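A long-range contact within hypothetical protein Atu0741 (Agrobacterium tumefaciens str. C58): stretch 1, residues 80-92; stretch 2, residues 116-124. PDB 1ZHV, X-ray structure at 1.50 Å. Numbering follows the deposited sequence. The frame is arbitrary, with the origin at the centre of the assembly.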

# COMPACT_ATOMS: atom_id res chain seq x y z
N LEU A 80 6.74 11.82 3.67
CA LEU A 80 6.09 12.77 4.56
C LEU A 80 5.02 13.60 3.85
O LEU A 80 3.91 13.76 4.36
CB LEU A 80 7.14 13.71 5.17
CG LEU A 80 6.62 14.87 6.03
CD1 LEU A 80 5.97 14.33 7.30
CD2 LEU A 80 7.77 15.80 6.38
N SER A 81 5.36 14.10 2.67
CA SER A 81 4.44 14.94 1.90
C SER A 81 3.14 14.23 1.58
O SER A 81 2.09 14.86 1.45
CB SER A 81 5.10 15.41 0.60
OG SER A 81 5.12 14.39 -0.38
N VAL A 82 3.20 12.91 1.46
CA VAL A 82 2.02 12.13 1.14
C VAL A 82 1.23 11.69 2.37
O VAL A 82 0.01 11.85 2.42
CB VAL A 82 2.40 10.88 0.29
CG1 VAL A 82 1.21 9.95 0.15
CG2 VAL A 82 2.86 11.33 -1.08
N ILE A 83 1.91 11.17 3.39
CA ILE A 83 1.19 10.72 4.57
C ILE A 83 0.71 11.82 5.52
O ILE A 83 -0.24 11.61 6.27
CB ILE A 83 1.99 9.67 5.37
CG1 ILE A 83 3.24 10.30 5.99
CG2 ILE A 83 2.37 8.50 4.45
CD1 ILE A 83 3.89 9.42 7.05
N SER A 84 1.35 12.98 5.49
CA SER A 84 0.93 14.06 6.39
C SER A 84 -0.55 14.42 6.23
O SER A 84 -1.29 14.47 7.22
CB SER A 84 1.79 15.31 6.17
OG SER A 84 1.44 16.32 7.10
N PRO A 85 -1.00 14.69 5.00
CA PRO A 85 -2.42 15.04 4.84
C PRO A 85 -3.39 13.91 5.19
O PRO A 85 -4.55 14.15 5.52
CB PRO A 85 -2.52 15.46 3.37
CG PRO A 85 -1.37 14.77 2.71
CD PRO A 85 -0.27 14.87 3.73
N LEU A 86 -2.91 12.67 5.13
CA LEU A 86 -3.76 11.54 5.46
C LEU A 86 -3.82 11.30 6.97
O LEU A 86 -4.90 11.24 7.56
CB LEU A 86 -3.25 10.27 4.75
CG LEU A 86 -3.20 10.35 3.22
CD1 LEU A 86 -2.69 9.04 2.64
CD2 LEU A 86 -4.59 10.69 2.67
N SER A 87 -2.66 11.18 7.59
CA SER A 87 -2.57 10.94 9.02
C SER A 87 -3.18 12.04 9.88
O SER A 87 -3.79 11.75 10.91
CB SER A 87 -1.11 10.71 9.43
OG SER A 87 -0.61 9.53 8.83
N THR A 88 -3.02 13.29 9.45
CA THR A 88 -3.57 14.42 10.20
C THR A 88 -5.08 14.49 10.04
O THR A 88 -5.76 15.21 10.77
CB THR A 88 -2.96 15.76 9.74
OG1 THR A 88 -3.22 15.95 8.34
CG2 THR A 88 -1.45 15.77 9.97
N ASN A 89 -5.62 13.72 9.10
CA ASN A 89 -7.06 13.73 8.87
C ASN A 89 -7.78 12.40 9.10
O ASN A 89 -8.76 12.08 8.42
CB ASN A 89 -7.35 14.29 7.47
CG ASN A 89 -7.07 15.78 7.37
OD1 ASN A 89 -7.73 16.60 8.03
ND2 ASN A 89 -6.08 16.15 6.57
N GLY A 90 -7.27 11.62 10.05
CA GLY A 90 -7.90 10.36 10.40
C GLY A 90 -7.79 9.18 9.45
O GLY A 90 -8.56 8.22 9.58
N ILE A 91 -6.86 9.23 8.50
CA ILE A 91 -6.71 8.12 7.57
C ILE A 91 -5.50 7.27 7.94
O ILE A 91 -4.38 7.76 7.96
CB ILE A 91 -6.55 8.63 6.11
CG1 ILE A 91 -7.75 9.51 5.74
CG2 ILE A 91 -6.44 7.44 5.16
CD1 ILE A 91 -7.77 9.94 4.29
N GLY A 92 -5.74 6.00 8.25
CA GLY A 92 -4.65 5.12 8.60
C GLY A 92 -3.81 4.84 7.37
O GLY A 92 -4.34 4.70 6.26
N ASP A 116 -9.27 12.84 -2.30
CA ASP A 116 -9.59 14.26 -2.12
C ASP A 116 -8.47 14.97 -1.35
O ASP A 116 -8.04 16.05 -1.73
CB ASP A 116 -10.91 14.46 -1.36
CG ASP A 116 -12.12 14.11 -2.20
OD1 ASP A 116 -12.04 14.17 -3.44
OD2 ASP A 116 -13.17 13.79 -1.60
N LEU A 117 -8.01 14.34 -0.27
CA LEU A 117 -6.97 14.92 0.55
C LEU A 117 -5.64 15.05 -0.17
O LEU A 117 -4.96 16.06 -0.04
CB LEU A 117 -6.78 14.10 1.83
CG LEU A 117 -7.97 14.12 2.80
CD1 LEU A 117 -7.74 13.09 3.88
CD2 LEU A 117 -8.14 15.51 3.40
N LEU A 118 -5.27 14.04 -0.95
CA LEU A 118 -4.00 14.10 -1.66
C LEU A 118 -4.03 15.14 -2.78
O LEU A 118 -3.04 15.83 -3.01
CB LEU A 118 -3.64 12.72 -2.22
CG LEU A 118 -3.32 11.69 -1.14
CD1 LEU A 118 -3.03 10.34 -1.77
CD2 LEU A 118 -2.12 12.16 -0.32
N ALA A 119 -5.15 15.25 -3.48
CA ALA A 119 -5.25 16.24 -4.55
C ALA A 119 -5.16 17.65 -3.96
O ALA A 119 -4.44 18.50 -4.48
CB ALA A 119 -6.56 16.08 -5.30
N ASN A 120 -5.87 17.89 -2.86
CA ASN A 120 -5.83 19.21 -2.23
C ASN A 120 -4.41 19.55 -1.79
O ASN A 120 -4.01 20.71 -1.79
CB ASN A 120 -6.79 19.26 -1.04
CG ASN A 120 -8.26 19.31 -1.47
OD1 ASN A 120 -9.17 19.28 -0.63
ND2 ASN A 120 -8.50 19.39 -2.77
N ALA A 121 -3.64 18.52 -1.44
CA ALA A 121 -2.26 18.69 -1.00
C ALA A 121 -1.30 18.92 -2.17
O ALA A 121 -0.09 19.11 -1.98
CB ALA A 121 -1.82 17.47 -0.18
N GLY A 122 -1.83 18.89 -3.39
CA GLY A 122 -1.02 19.13 -4.57
C GLY A 122 -0.49 17.92 -5.31
O GLY A 122 0.24 18.07 -6.29
N HIS A 123 -0.82 16.73 -4.85
CA HIS A 123 -0.34 15.52 -5.50
C HIS A 123 -1.19 15.15 -6.71
O HIS A 123 -2.35 15.55 -6.80
CB HIS A 123 -0.30 14.37 -4.51
CG HIS A 123 0.57 14.63 -3.32
ND1 HIS A 123 1.92 14.86 -3.42
CD2 HIS A 123 0.27 14.72 -2.01
CE1 HIS A 123 2.42 15.08 -2.22
NE2 HIS A 123 1.43 15.01 -1.34
N SER A 124 -0.59 14.41 -7.63
CA SER A 124 -1.28 13.96 -8.83
C SER A 124 -1.66 12.50 -8.65
O SER A 124 -0.87 11.71 -8.13
CB SER A 124 -0.36 14.11 -10.05
OG SER A 124 -1.00 13.67 -11.23

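The contact joins the helix of stretch 1 to helix 116-120 and the residues that follow it. The two axes approach to 9.0 Å with 128° between their N-to-C directions, so the helices run obliquely, closer to antiparallel than to parallel. Together the stretches bury 407 Å².

Leu-80 lies out of reach, and the contact begins at Ser-81. Its carbonyl O accepts the single hydrogen bond across the interface, from His-123 NE2, with NE2 to O at 2.9 Å and an N-H...O angle of 160°; the short distance and near-linear angle agree. This oxygen is free for an outside donor because the helix kinks one turn later: Pro-85 has a ring nitrogen without a hydrogen and cannot bond back to it. The acceptor sits at the edge of the imidazole, near its plane, as an in-plane N-H requires. His-123 ND1 is hydrogen-bonded elsewhere in the structure, so both ring nitrogens are engaged.

Val-82 uses the face of the same ring. Its CG2 lies 4.1 Å from the centroid of the His-123 ring and 19° off the normal, the geometry of a CH-pi contact. Its other methyl, CG1, packs 4.0 Å from Leu-118 CD2. Ile-83, by contrast, points away, and Ser-84 is out of reach.

Pro-85 points toward the second stretch and marks the closest backbone register, its CA 6.3 Å from the CA of Leu-117. Its CG is 4.1 Å from Leu-118 CD2 and 4.0 Å from Ala-121 CB, so the ring that breaks the helical bonding also supplies an apolar surface. Leu-86 starts sideways, but its end comes nearer: CG is 4.1 Å from Leu-118 CD2, and CD2 is 4.1 Å from Leu-117 CD1. Leu-118 CD2 thus meets Val-82, Pro-85 and Leu-86 together, consistent with a side chain whose CA-to-CB bond is sideways but whose end approaches the partner.

A type I turn from Ser-87 to Gly-90 redirects the chain, with Gly-90 at a positive phi of 72°. Asn-89 is held by its own stretch, ND2 donating to Pro-85 O at 2.7 Å and 167°, while its CB lies 3.8 Å from Leu-117 CD1. Ile-91 then points back toward the second stretch, bringing its CD1 within 3.2 Å of Leu-117 CD1, a tight methyl-to-methyl approach. Leu-117, with 97 Å² covered, is the most extensively covered residue of the contact; Gly-92 takes no part.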